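Local structure of coat protein (Sulfolobus turreted icosahedral virus, 2BBD) at residues 62-67 with 116-121; 209-214 with 307-312; 49-54 with 102-107; 35-40 with 146-151; 174-179 with 314-319. The protein probably builds the outer capsid shell of the virus as its coat protein, with the double jelly-roll architecture shared by capsid proteins of bacterial and eukaryotic viruses. All coordinates share one frame; numbering follows the deposited sequence.

Contact 1 of 5, residues 62-67 with 116-121; sequences QTFNLS and WEFDLA
F64 meets W116 and F118, and the three rings form an aromatic cluster with F64 in the middle. Two edge-to-face stacks hold it together. In one, F64 gives its edge: CE2 sits over one face of the indole, 3.5 Å from W116 CG, ring planes at 72°. In the other, F64 gives its face: F118 CZ comes in edge-on, 3.5 Å from F64 CG, planes at 87°, close to a true T. F64 CG lies beside the backbone N, and chi2 (-65°) turns the ring so that its face meets F118 and its edge W116.

The aliphatic part is a tip-to-tip meeting of L66 and L120, L66 CD2 lying 4.0 Å from L120 CD1. The one polar group in the cluster, the indole N-H of W116, is spent on G79 O.

The backbones are not paired here. Strands 62-67 and 116-120 run 10.3 Å apart at closest in two different sheets, so the side chains fill the space between layers, as in a jelly roll. L82 of helix 79-89 packs against all three rings, V35 and L37 of strand 29-43 flank F118 and W116, and I135 of strand 131-137 lies against F64.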
# COMPACT_ATOMS: atom_id res chain seq x y z
N GLN A 62 -12.16 1.46 2.67
CA GLN A 62 -12.22 0.82 1.36
C GLN A 62 -10.99 1.20 0.54
O GLN A 62 -10.24 0.32 0.10
CB GLN A 62 -13.50 1.21 0.62
CG GLN A 62 -13.67 0.50 -0.72
CD GLN A 62 -15.11 0.53 -1.23
OE1 GLN A 62 -16.03 0.09 -0.54
NE2 GLN A 62 -15.30 1.03 -2.46
N THR A 63 -10.76 2.50 0.33
CA THR A 63 -9.59 2.93 -0.44
C THR A 63 -8.98 4.24 0.05
O THR A 63 -9.67 5.09 0.62
CB THR A 63 -9.93 3.14 -1.95
OG1 THR A 63 -10.83 4.24 -2.08
CG2 THR A 63 -10.56 1.90 -2.56
N PHE A 64 -7.67 4.37 -0.17
CA PHE A 64 -6.94 5.58 0.17
C PHE A 64 -6.44 6.16 -1.14
O PHE A 64 -5.88 5.43 -1.97
CB PHE A 64 -5.69 5.30 1.02
CG PHE A 64 -5.98 5.05 2.46
CD1 PHE A 64 -6.50 6.04 3.26
CD2 PHE A 64 -5.66 3.82 3.02
CE1 PHE A 64 -6.71 5.81 4.63
CE2 PHE A 64 -5.86 3.58 4.38
CZ PHE A 64 -6.39 4.59 5.18
N ASN A 65 -6.63 7.45 -1.33
CA ASN A 65 -6.13 8.10 -2.53
C ASN A 65 -5.37 9.36 -2.14
O ASN A 65 -5.94 10.29 -1.57
CB ASN A 65 -7.27 8.42 -3.49
CG ASN A 65 -6.77 8.93 -4.81
OD1 ASN A 65 -6.35 10.09 -4.94
ND2 ASN A 65 -6.80 8.07 -5.82
N LEU A 66 -4.08 9.39 -2.45
CA LEU A 66 -3.25 10.55 -2.14
C LEU A 66 -2.82 11.19 -3.46
O LEU A 66 -2.19 10.54 -4.30
CB LEU A 66 -2.01 10.15 -1.33
CG LEU A 66 -1.10 11.32 -0.93
CD1 LEU A 66 -1.85 12.25 0.02
CD2 LEU A 66 0.15 10.80 -0.28
N SER A 67 -3.20 12.45 -3.64
CA SER A 67 -2.88 13.16 -4.86
C SER A 67 -2.67 14.65 -4.62
O SER A 67 -3.03 15.19 -3.58
CB SER A 67 -4.02 12.96 -5.86
OG SER A 67 -5.18 13.64 -5.42
N TRP A 116 -2.15 3.31 9.37
CA TRP A 116 -1.63 3.21 8.01
C TRP A 116 -0.68 4.38 7.83
O TRP A 116 -0.91 5.46 8.38
CB TRP A 116 -2.72 3.39 6.96
CG TRP A 116 -3.79 2.36 6.93
CD1 TRP A 116 -3.83 1.25 6.13
CD2 TRP A 116 -5.04 2.41 7.61
NE1 TRP A 116 -5.04 0.62 6.26
CE2 TRP A 116 -5.81 1.31 7.16
CE3 TRP A 116 -5.60 3.28 8.55
CZ2 TRP A 116 -7.11 1.07 7.61
CZ3 TRP A 116 -6.90 3.03 9.01
CH2 TRP A 116 -7.63 1.93 8.53
N GLU A 117 0.39 4.17 7.07
CA GLU A 117 1.34 5.23 6.81
C GLU A 117 1.63 5.32 5.32
O GLU A 117 1.59 4.32 4.61
CB GLU A 117 2.66 5.01 7.55
CG GLU A 117 2.54 5.06 9.05
CD GLU A 117 3.88 5.23 9.74
OE1 GLU A 117 4.86 4.55 9.34
OE2 GLU A 117 3.95 6.02 10.70
N PHE A 118 1.89 6.54 4.87
CA PHE A 118 2.20 6.81 3.48
C PHE A 118 3.61 7.38 3.44
O PHE A 118 3.88 8.44 4.01
CB PHE A 118 1.20 7.81 2.87
CG PHE A 118 -0.23 7.38 2.96
CD1 PHE A 118 -0.92 7.45 4.17
CD2 PHE A 118 -0.89 6.87 1.85
CE1 PHE A 118 -2.24 6.99 4.28
CE2 PHE A 118 -2.20 6.41 1.94
CZ PHE A 118 -2.88 6.47 3.16
N ASP A 119 4.50 6.67 2.78
CA ASP A 119 5.87 7.13 2.66
C ASP A 119 5.92 7.99 1.40
O ASP A 119 5.65 7.51 0.31
CB ASP A 119 6.80 5.92 2.55
CG ASP A 119 8.27 6.31 2.47
OD1 ASP A 119 9.11 5.39 2.54
OD2 ASP A 119 8.58 7.51 2.32
N LEU A 120 6.22 9.27 1.57
CA LEU A 120 6.30 10.19 0.44
C LEU A 120 7.74 10.54 0.09
O LEU A 120 7.98 11.56 -0.54
CB LEU A 120 5.54 11.49 0.73
CG LEU A 120 4.01 11.48 0.71
CD1 LEU A 120 3.48 10.69 1.88
CD2 LEU A 120 3.51 12.92 0.76
N ALA A 121 8.68 9.70 0.51
CA ALA A 121 10.10 9.97 0.25
C ALA A 121 10.36 11.36 0.84
O ALA A 121 10.30 11.53 2.07
CB ALA A 121 10.36 9.96 -1.26

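Contact 2 of 5, residues 209-214 with 307-312; sequences QIYKRQ and SLYVSY
V310 O takes two backbone N-H groups, K212 N at 3.0 Å and R213 N at 3.2 Å. Two consecutive residues facing one is the classic beta bulge, and it shifts the register of these antiparallel strands by one residue. R213 O answers with a bond to V310 N, and I210 pairs with Y312 through both backbone bonds.

On the face carrying Y211, S311, Y309 and Q214, hydroxyls meet amides. S311 OG donates to Q209 OE1 at 2.8 Å, in the carbonyl plane and on a lone pair. S307 OG donates to Q214 OE1 at 2.9 Å, also on a lone pair, from the side at a C=O...O angle of 111°; Q214 NE2 goes to Y233 OH. Between these bonds the edge of Y211 points at the face of Y309 in an offset T, Y211 CE1 to Y309 CD1 3.5 Å, planes at 85°, and Y211 OH bonds to Q206 O.

On the other face Y312 CG takes the crowded position between backbone N and carbonyl carbon (chi1 56°). Its ring lies against I210, whose CB stands 3.9 Å from the ring centroid in a CH-pi contact, while Y312 OH goes to D282. R213 CG lies beside V310 CB and R213 NE forms a salt bridge to D274.

Each buried glutamine oxygen here accepts from a serine hydroxyl, which, with Q214 NE2 on Y233, probably sets how the Q214 amide is turned beside the tyrosines.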
# COMPACT_ATOMS: atom_id res chain seq x y z
N GLN A 209 7.93 3.54 -14.50
CA GLN A 209 8.17 3.62 -13.06
C GLN A 209 9.25 2.62 -12.66
O GLN A 209 9.61 1.73 -13.43
CB GLN A 209 6.88 3.35 -12.28
CG GLN A 209 6.29 1.96 -12.52
CD GLN A 209 4.93 1.76 -11.85
OE1 GLN A 209 4.84 1.20 -10.76
NE2 GLN A 209 3.87 2.23 -12.51
N ILE A 210 9.76 2.78 -11.45
CA ILE A 210 10.78 1.91 -10.90
C ILE A 210 10.10 1.09 -9.80
O ILE A 210 9.59 1.66 -8.83
CB ILE A 210 11.94 2.75 -10.34
CG1 ILE A 210 12.54 3.60 -11.47
CG2 ILE A 210 13.01 1.85 -9.73
CD1 ILE A 210 13.47 4.70 -11.00
N TYR A 211 10.09 -0.23 -9.97
CA TYR A 211 9.46 -1.15 -9.01
C TYR A 211 10.38 -1.57 -7.88
O TYR A 211 11.45 -2.12 -8.10
CB TYR A 211 8.95 -2.39 -9.74
CG TYR A 211 7.80 -2.12 -10.68
CD1 TYR A 211 6.49 -2.42 -10.31
CD2 TYR A 211 8.01 -1.52 -11.92
CE1 TYR A 211 5.42 -2.14 -11.16
CE2 TYR A 211 6.95 -1.23 -12.77
CZ TYR A 211 5.66 -1.54 -12.39
OH TYR A 211 4.61 -1.23 -13.22
N LYS A 212 9.95 -1.31 -6.65
CA LYS A 212 10.74 -1.68 -5.50
C LYS A 212 10.23 -3.01 -4.95
O LYS A 212 10.99 -3.97 -4.82
CB LYS A 212 10.66 -0.59 -4.42
CG LYS A 212 11.45 -0.91 -3.17
CD LYS A 212 11.39 0.24 -2.17
CE LYS A 212 12.09 -0.13 -0.87
NZ LYS A 212 11.87 0.88 0.20
N ARG A 213 8.95 -3.09 -4.64
CA ARG A 213 8.40 -4.34 -4.14
C ARG A 213 6.93 -4.50 -4.50
O ARG A 213 6.22 -3.51 -4.72
CB ARG A 213 8.58 -4.45 -2.62
CG ARG A 213 7.82 -3.43 -1.82
CD ARG A 213 8.22 -3.51 -0.37
NE ARG A 213 9.67 -3.39 -0.23
CZ ARG A 213 10.28 -2.91 0.85
NH1 ARG A 213 9.57 -2.51 1.89
NH2 ARG A 213 11.60 -2.82 0.87
N GLN A 214 6.50 -5.75 -4.59
CA GLN A 214 5.13 -6.06 -4.94
C GLN A 214 4.46 -6.92 -3.89
O GLN A 214 4.97 -7.99 -3.53
CB GLN A 214 5.11 -6.79 -6.28
CG GLN A 214 3.72 -7.11 -6.79
CD GLN A 214 3.75 -8.10 -7.94
OE1 GLN A 214 2.75 -8.30 -8.63
NE2 GLN A 214 4.90 -8.73 -8.13
N SER A 307 -2.67 -6.90 -6.53
CA SER A 307 -1.27 -6.55 -6.55
C SER A 307 -1.05 -5.08 -6.16
O SER A 307 -1.48 -4.16 -6.87
CB SER A 307 -0.69 -6.81 -7.93
OG SER A 307 0.66 -6.41 -8.00
N LEU A 308 -0.38 -4.87 -5.04
CA LEU A 308 -0.08 -3.52 -4.57
C LEU A 308 1.39 -3.26 -4.87
O LEU A 308 2.30 -3.85 -4.26
CB LEU A 308 -0.35 -3.40 -3.07
CG LEU A 308 -0.29 -1.99 -2.46
CD1 LEU A 308 -0.96 -2.00 -1.09
CD2 LEU A 308 1.15 -1.53 -2.34
N TYR A 309 1.62 -2.36 -5.83
CA TYR A 309 2.97 -2.01 -6.26
C TYR A 309 3.62 -0.85 -5.52
O TYR A 309 3.15 0.29 -5.58
CB TYR A 309 2.97 -1.68 -7.74
CG TYR A 309 2.66 -2.86 -8.61
CD1 TYR A 309 3.60 -3.87 -8.79
CD2 TYR A 309 1.45 -2.96 -9.28
CE1 TYR A 309 3.33 -4.94 -9.63
CE2 TYR A 309 1.17 -4.02 -10.11
CZ TYR A 309 2.12 -5.01 -10.29
OH TYR A 309 1.85 -6.05 -11.13
N VAL A 310 4.71 -1.13 -4.82
CA VAL A 310 5.41 -0.07 -4.15
C VAL A 310 6.50 0.37 -5.13
O VAL A 310 7.57 -0.22 -5.18
CB VAL A 310 6.05 -0.55 -2.83
CG1 VAL A 310 6.82 0.59 -2.21
CG2 VAL A 310 4.96 -1.03 -1.87
N SER A 311 6.18 1.38 -5.92
CA SER A 311 7.09 1.92 -6.93
C SER A 311 7.31 3.42 -6.76
O SER A 311 6.66 4.08 -5.95
CB SER A 311 6.52 1.66 -8.33
OG SER A 311 6.30 0.28 -8.57
N TYR A 312 8.25 3.96 -7.54
CA TYR A 312 8.55 5.39 -7.52
C TYR A 312 8.99 5.85 -8.91
O TYR A 312 9.33 5.04 -9.77
CB TYR A 312 9.64 5.73 -6.49
CG TYR A 312 10.94 4.98 -6.65
CD1 TYR A 312 11.11 3.72 -6.08
CD2 TYR A 312 12.00 5.54 -7.36
CE1 TYR A 312 12.30 3.03 -6.20
CE2 TYR A 312 13.21 4.86 -7.49
CZ TYR A 312 13.35 3.60 -6.91
OH TYR A 312 14.53 2.90 -7.05

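Contact 3 of 5, residues 49-54 with 102-107; sequences VTLPSA and TSVPAS
V49 and V104 form the hydrogen-bonded pair of a small two-stranded antiparallel ribbon, strand 49-50 against strand 103-104, the contact's centre about 26 Å from the centre of the chain. Both of its backbone bonds are made: V49 N donates to V104 O at 2.9 Å, and V104 N to V49 O at 2.7 Å. V104 O has a second donor in N43 ND2. V49 O also receives a CA-H contact from S103 CA at 3.2 Å.

T50 and S103 are the non-hydrogen-bonded pair, so their backbone polar groups turn outward from the ribbon. One step further the ladder picks up again, although L51 is no longer strand: L51 N donates to T102 O at a short 2.6 Å and nearly straight, 166° at the hydrogen. P52, which has no N-H to give, is bonded through its backbone to G101. The hydroxyl of T102 is also accounted for, bonding to A99 O.

L51 and V104 give the ribbon an apolar side. V110 of strand 108-123 packs on L51, T102 and V104, and P98 adds to the cover of L51, fastening the ribbon to the longer strand. With chi1 at -71°, L51 CG sits beside its own backbone N, 3.3 Å from T102 O; the L51 and V104 side chains cross at a slant, L51 CD1 lying 3.6 Å from V104 CG2.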
# COMPACT_ATOMS: atom_id res chain seq x y z
N VAL A 49 -21.14 -10.72 19.36
CA VAL A 49 -20.80 -10.81 17.95
C VAL A 49 -19.31 -11.08 17.78
O VAL A 49 -18.48 -10.46 18.44
CB VAL A 49 -21.15 -9.51 17.19
CG1 VAL A 49 -20.65 -9.59 15.75
CG2 VAL A 49 -22.67 -9.29 17.23
N THR A 50 -18.99 -12.03 16.92
CA THR A 50 -17.61 -12.33 16.64
C THR A 50 -17.25 -11.49 15.43
O THR A 50 -17.85 -11.64 14.37
CB THR A 50 -17.43 -13.81 16.27
OG1 THR A 50 -17.86 -14.62 17.37
CG2 THR A 50 -15.96 -14.10 15.96
N LEU A 51 -16.29 -10.59 15.59
CA LEU A 51 -15.88 -9.74 14.48
C LEU A 51 -15.31 -10.61 13.36
O LEU A 51 -14.79 -11.70 13.61
CB LEU A 51 -14.87 -8.69 14.96
CG LEU A 51 -15.58 -7.66 15.84
CD1 LEU A 51 -14.59 -6.81 16.63
CD2 LEU A 51 -16.46 -6.79 14.95
N PRO A 52 -15.42 -10.15 12.11
CA PRO A 52 -14.92 -10.90 10.95
C PRO A 52 -13.43 -11.22 10.95
O PRO A 52 -12.66 -10.68 11.74
CB PRO A 52 -15.33 -10.04 9.76
CG PRO A 52 -15.38 -8.67 10.32
CD PRO A 52 -15.98 -8.85 11.69
N SER A 53 -13.04 -12.11 10.05
CA SER A 53 -11.64 -12.50 9.93
C SER A 53 -10.92 -11.43 9.12
O SER A 53 -11.51 -10.42 8.73
CB SER A 53 -11.55 -13.83 9.19
OG SER A 53 -11.99 -13.65 7.85
N ALA A 54 -9.64 -11.66 8.87
CA ALA A 54 -8.84 -10.76 8.06
C ALA A 54 -9.56 -10.67 6.71
O ALA A 54 -10.23 -11.62 6.29
CB ALA A 54 -7.45 -11.33 7.88
N THR A 102 -12.27 -11.10 17.03
CA THR A 102 -12.52 -10.62 18.38
C THR A 102 -14.03 -10.57 18.61
O THR A 102 -14.80 -10.27 17.69
CB THR A 102 -11.92 -9.22 18.59
OG1 THR A 102 -10.49 -9.31 18.58
CG2 THR A 102 -12.40 -8.61 19.93
N SER A 103 -14.44 -10.85 19.84
CA SER A 103 -15.85 -10.84 20.19
C SER A 103 -16.28 -9.53 20.83
O SER A 103 -15.59 -9.00 21.69
CB SER A 103 -16.15 -12.00 21.14
OG SER A 103 -17.49 -11.95 21.63
N VAL A 104 -17.42 -9.00 20.40
CA VAL A 104 -17.97 -7.79 20.97
C VAL A 104 -19.18 -8.25 21.78
O VAL A 104 -20.17 -8.71 21.22
CB VAL A 104 -18.44 -6.78 19.89
CG1 VAL A 104 -18.85 -5.48 20.55
CG2 VAL A 104 -17.34 -6.55 18.86
N PRO A 105 -19.10 -8.14 23.12
CA PRO A 105 -20.19 -8.55 24.01
C PRO A 105 -21.49 -7.81 23.74
O PRO A 105 -21.48 -6.65 23.32
CB PRO A 105 -19.64 -8.23 25.40
CG PRO A 105 -18.16 -8.39 25.21
CD PRO A 105 -17.92 -7.72 23.89
N ALA A 106 -22.61 -8.49 23.98
CA ALA A 106 -23.92 -7.88 23.81
C ALA A 106 -23.93 -6.67 24.74
O ALA A 106 -23.49 -6.78 25.88
CB ALA A 106 -25.01 -8.85 24.19
N SER A 107 -24.41 -5.54 24.25
CA SER A 107 -24.46 -4.32 25.05
C SER A 107 -23.06 -3.87 25.48
O SER A 107 -22.90 -3.15 26.46
CB SER A 107 -25.34 -4.52 26.28
OG SER A 107 -26.67 -4.81 25.89

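Contact 4 of 5, residues 35-40 with 146-151; sequences VQLIGS and INASFY
From Q36-Y151 to S40-N147 the two strands pair antiparallel, six backbone bonds joining the hydrogen-bonded pairs Q36-Y151, I38-S149 and S40-N147. The shortest, S40 N to N147 O at 2.7 Å, has its donor 41° out of the carbonyl plane, close to where the chain turns a corner at G39. There the CB of A148 lies only 3.5 Å from G39 CA, and G39 CA and A148 CA draw in to 3.9 Å.

On the buried face L37 CD1 sits over the centre of the F150 ring, a CH-pi contact 3.7 Å from the centroid. L37 CG is anti to the backbone N (chi1 175°), and chi2 (60°) then brings CD1 over the ring. V35 CG1 touches the same ring at F150 CD2, 3.7 Å away.

The other face is partly wet. The Y151 ring crosses I38 at about a right angle, Y151 CE1 to I38 CB 3.9 Å, and one water joins Y151 OH to I38 O. A second water links Q36 NE2 to Y151 O. At the far end S40 OG makes a weak bond to N147 OD1, whose stronger partner is S42 OG.

With strand 108-123 on the other flank of 29-43 and I135 packed inward on F150, this is the antiparallel sheet of a viral jelly roll, one face lining the barrel core.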
# COMPACT_ATOMS: atom_id res chain seq x y z
N VAL A 35 -2.06 7.91 9.29
CA VAL A 35 -3.50 7.91 9.46
C VAL A 35 -3.83 6.89 10.56
O VAL A 35 -3.38 5.74 10.50
CB VAL A 35 -4.23 7.48 8.16
CG1 VAL A 35 -5.73 7.39 8.41
CG2 VAL A 35 -3.96 8.49 7.03
N GLN A 36 -4.60 7.32 11.56
CA GLN A 36 -5.02 6.42 12.63
C GLN A 36 -6.53 6.50 12.80
O GLN A 36 -7.10 7.59 13.00
CB GLN A 36 -4.35 6.78 13.96
CG GLN A 36 -2.83 6.80 13.92
CD GLN A 36 -2.23 7.34 15.20
OE1 GLN A 36 -1.91 6.59 16.13
NE2 GLN A 36 -2.08 8.66 15.28
N LEU A 37 -7.19 5.35 12.67
CA LEU A 37 -8.63 5.25 12.85
C LEU A 37 -8.74 4.78 14.29
O LEU A 37 -8.39 3.65 14.61
CB LEU A 37 -9.23 4.22 11.88
CG LEU A 37 -10.73 3.94 12.04
CD1 LEU A 37 -11.51 5.22 11.82
CD2 LEU A 37 -11.18 2.85 11.05
N ILE A 38 -9.21 5.67 15.16
CA ILE A 38 -9.29 5.37 16.58
C ILE A 38 -10.68 5.64 17.17
O ILE A 38 -11.29 6.68 16.92
CB ILE A 38 -8.26 6.24 17.34
CG1 ILE A 38 -6.87 6.04 16.73
CG2 ILE A 38 -8.29 5.92 18.83
CD1 ILE A 38 -5.81 6.99 17.25
N GLY A 39 -11.16 4.69 17.97
CA GLY A 39 -12.46 4.81 18.59
C GLY A 39 -12.91 3.49 19.18
O GLY A 39 -12.15 2.83 19.88
N SER A 40 -14.14 3.09 18.88
CA SER A 40 -14.65 1.83 19.39
C SER A 40 -15.64 1.20 18.44
O SER A 40 -16.11 1.84 17.49
CB SER A 40 -15.35 2.05 20.74
OG SER A 40 -16.58 2.73 20.55
N ILE A 146 -19.72 1.41 14.43
CA ILE A 146 -18.37 1.97 14.58
C ILE A 146 -18.47 3.39 15.13
O ILE A 146 -19.19 4.22 14.59
CB ILE A 146 -17.63 2.03 13.21
CG1 ILE A 146 -17.45 0.62 12.64
CG2 ILE A 146 -16.28 2.71 13.37
CD1 ILE A 146 -16.64 -0.28 13.50
N ASN A 147 -17.74 3.66 16.21
CA ASN A 147 -17.74 4.98 16.82
C ASN A 147 -16.27 5.43 16.87
O ASN A 147 -15.57 5.20 17.85
CB ASN A 147 -18.34 4.90 18.23
CG ASN A 147 -19.48 3.87 18.32
OD1 ASN A 147 -19.38 2.88 19.07
ND2 ASN A 147 -20.55 4.09 17.56
N ALA A 148 -15.81 6.07 15.80
CA ALA A 148 -14.41 6.50 15.72
C ALA A 148 -14.17 7.66 14.75
O ALA A 148 -15.07 8.11 14.03
CB ALA A 148 -13.54 5.29 15.31
N SER A 149 -12.92 8.13 14.74
CA SER A 149 -12.48 9.23 13.88
C SER A 149 -11.06 8.97 13.36
O SER A 149 -10.29 8.23 13.97
CB SER A 149 -12.48 10.56 14.65
OG SER A 149 -13.78 10.94 15.07
N PHE A 150 -10.74 9.61 12.24
CA PHE A 150 -9.42 9.51 11.65
C PHE A 150 -8.57 10.66 12.13
O PHE A 150 -9.00 11.82 12.06
CB PHE A 150 -9.47 9.59 10.13
CG PHE A 150 -10.09 8.39 9.48
CD1 PHE A 150 -11.42 8.42 9.08
CD2 PHE A 150 -9.33 7.25 9.22
CE1 PHE A 150 -11.99 7.32 8.42
CE2 PHE A 150 -9.88 6.15 8.57
CZ PHE A 150 -11.21 6.19 8.16
N TYR A 151 -7.37 10.33 12.61
CA TYR A 151 -6.39 11.30 13.07
C TYR A 151 -5.26 11.32 12.05
O TYR A 151 -4.73 10.26 11.68
CB TYR A 151 -5.86 10.92 14.45
CG TYR A 151 -6.92 10.95 15.51
CD1 TYR A 151 -7.91 9.97 15.55
CD2 TYR A 151 -6.97 11.98 16.45
CE1 TYR A 151 -8.93 10.02 16.49
CE2 TYR A 151 -7.99 12.04 17.41
CZ TYR A 151 -8.97 11.05 17.42
OH TYR A 151 -9.98 11.10 18.34
O HOH W 1 -2.15 10.01 13.13
O HOH W 2 -11.94 8.66 18.57

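Contact 5 of 5, residues 174-179 with 314-319; sequences GEMPLA and LPYYDQ
Y316 reaches across to the loop 174-179 and loses more surface there than any other residue of the contact. Its phenol oxygen accepts the backbone N-H of M176, Y316 OH to M176 N 2.9 Å, with 148° at the hydrogen, and is also bonded to D173 OD2, so the hydroxyl is gripped by a backbone N-H and a carboxylate. That same carboxylate oxygen takes E175 N, so D173 links the phenol to the loop. The ring lies with its edge to two carbonyls: P177 O is 3.2 Å from Y316 CE1 and L178 O 3.6 Å from Y316 CD1, where partly positive ring hydrogens would suit them. P315 CB sits over the ring's centre.

L178 covers the root of the tyrosine. L178 CG is anti to the backbone N (chi1 -178°); chi2 (71°) then sets CD1, 3.9 Å from Y316 CB and 3.4 Å from Q319 OE1, whose hydrogen-bond donor is A172 N. One water spans L178 O and Y316 N.

M176, a selenomethionine, crosses Y316 at about a right angle and brings CB to 3.7 Å from Y316 OH; its end leads away from the contact, and the side chain packs on V128 and L182.

Y316 holds the N-cap position of helix 317-321, so the contact packs the start of the last modelled helix against the loop before strand 182-193, a loop that probably links the two jelly rolls.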
# COMPACT_ATOMS: atom_id res chain seq x y z
N GLY A 174 11.83 23.73 -13.66
CA GLY A 174 11.76 24.54 -12.46
C GLY A 174 10.61 24.25 -11.50
O GLY A 174 10.40 25.01 -10.56
N GLU A 175 9.88 23.16 -11.72
CA GLU A 175 8.76 22.81 -10.85
C GLU A 175 9.15 22.19 -9.50
O GLU A 175 8.61 22.57 -8.47
CB GLU A 175 7.80 21.87 -11.59
CG GLU A 175 7.20 22.50 -12.83
CD GLU A 175 6.10 21.65 -13.46
OE1 GLU A 175 5.61 22.04 -14.54
OE2 GLU A 175 5.72 20.62 -12.87
N MSE A 176 10.08 21.25 -9.51
CA MSE A 176 10.51 20.59 -8.28
C MSE A 176 12.02 20.41 -8.22
O MSE A 176 12.71 20.59 -9.22
CB MSE A 176 9.89 19.20 -8.16
CG MSE A 176 8.40 19.10 -8.35
SE MSE A 176 7.87 17.22 -8.13
CE MSE A 176 6.08 17.49 -7.41
N PRO A 177 12.54 20.04 -7.04
CA PRO A 177 13.99 19.84 -6.93
C PRO A 177 14.41 18.75 -7.92
O PRO A 177 13.64 17.82 -8.20
CB PRO A 177 14.17 19.41 -5.48
CG PRO A 177 13.07 20.15 -4.78
CD PRO A 177 11.90 19.97 -5.72
N LEU A 178 15.63 18.86 -8.44
CA LEU A 178 16.17 17.89 -9.38
C LEU A 178 16.23 16.49 -8.78
O LEU A 178 15.87 15.52 -9.44
CB LEU A 178 17.58 18.31 -9.81
CG LEU A 178 18.30 17.44 -10.85
CD1 LEU A 178 17.63 17.61 -12.21
CD2 LEU A 178 19.77 17.84 -10.93
N ALA A 179 16.69 16.40 -7.53
CA ALA A 179 16.83 15.12 -6.84
C ALA A 179 15.52 14.59 -6.24
O ALA A 179 15.52 13.92 -5.20
CB ALA A 179 17.87 15.25 -5.72
N LEU A 314 11.14 9.17 -11.07
CA LEU A 314 12.02 10.33 -10.99
C LEU A 314 11.50 11.30 -12.04
O LEU A 314 11.60 11.05 -13.24
CB LEU A 314 13.46 9.95 -11.34
CG LEU A 314 14.10 8.80 -10.56
CD1 LEU A 314 15.59 8.80 -10.85
CD2 LEU A 314 13.86 8.97 -9.07
N PRO A 315 10.93 12.43 -11.59
CA PRO A 315 10.39 13.41 -12.54
C PRO A 315 11.44 13.97 -13.51
O PRO A 315 11.10 14.42 -14.60
CB PRO A 315 9.79 14.47 -11.62
CG PRO A 315 10.65 14.40 -10.41
CD PRO A 315 10.83 12.92 -10.21
N TYR A 316 12.70 13.91 -13.12
CA TYR A 316 13.80 14.41 -13.95
C TYR A 316 14.80 13.29 -14.22
O TYR A 316 16.01 13.51 -14.27
CB TYR A 316 14.50 15.57 -13.24
CG TYR A 316 13.55 16.67 -12.83
CD1 TYR A 316 13.31 16.96 -11.49
CD2 TYR A 316 12.84 17.39 -13.80
CE1 TYR A 316 12.38 17.93 -11.12
CE2 TYR A 316 11.91 18.36 -13.43
CZ TYR A 316 11.69 18.62 -12.09
OH TYR A 316 10.75 19.57 -11.74
N TYR A 317 14.26 12.08 -14.38
CA TYR A 317 15.05 10.88 -14.64
C TYR A 317 16.20 11.12 -15.63
O TYR A 317 17.37 10.94 -15.29
CB TYR A 317 14.14 9.79 -15.21
CG TYR A 317 14.81 8.45 -15.40
CD1 TYR A 317 14.96 7.56 -14.34
CD2 TYR A 317 15.30 8.07 -16.66
CE1 TYR A 317 15.57 6.32 -14.52
CE2 TYR A 317 15.92 6.83 -16.84
CZ TYR A 317 16.05 5.97 -15.77
OH TYR A 317 16.64 4.74 -15.94
N ASP A 318 15.85 11.53 -16.84
CA ASP A 318 16.82 11.80 -17.89
C ASP A 318 17.97 12.72 -17.45
O ASP A 318 19.13 12.32 -17.51
CB ASP A 318 16.10 12.39 -19.11
CG ASP A 318 15.17 11.39 -19.76
OD1 ASP A 318 14.28 11.80 -20.54
OD2 ASP A 318 15.32 10.18 -19.48
N GLN A 319 17.64 13.93 -17.02
CA GLN A 319 18.67 14.86 -16.56
C GLN A 319 19.66 14.18 -15.62
O GLN A 319 20.87 14.29 -15.80
CB GLN A 319 18.03 16.06 -15.84
CG GLN A 319 17.28 17.01 -16.75
CD GLN A 319 16.93 18.32 -16.07
OE1 GLN A 319 16.09 18.37 -15.16
NE2 GLN A 319 17.58 19.40 -16.49
O HOH W 3 14.00 13.48 -10.35

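Following the chain from the N terminus, strand 29-43 opens a loop that contact 4 closes at strand 145-158. Contacts 3 and 1 both lie inside it and cross each other: 49-54, 62-67, 102-107 and 116-121 alternate. Contact 3 ties down a peripheral ribbon, while contact 1 joins the two facing sheets; it touches contact 4 through W116 O to V35 N and F118 against V35. Further on a simpler nest follows. Contact 5 joins the loop 174-179 to the last helix and encloses contact 2, which pairs strands 210-219 and 303-313; they meet where I210 packs on L314. Contacts 3 and 5 lie on opposite sides of the chain's centre, their own centres about 50 Å apart.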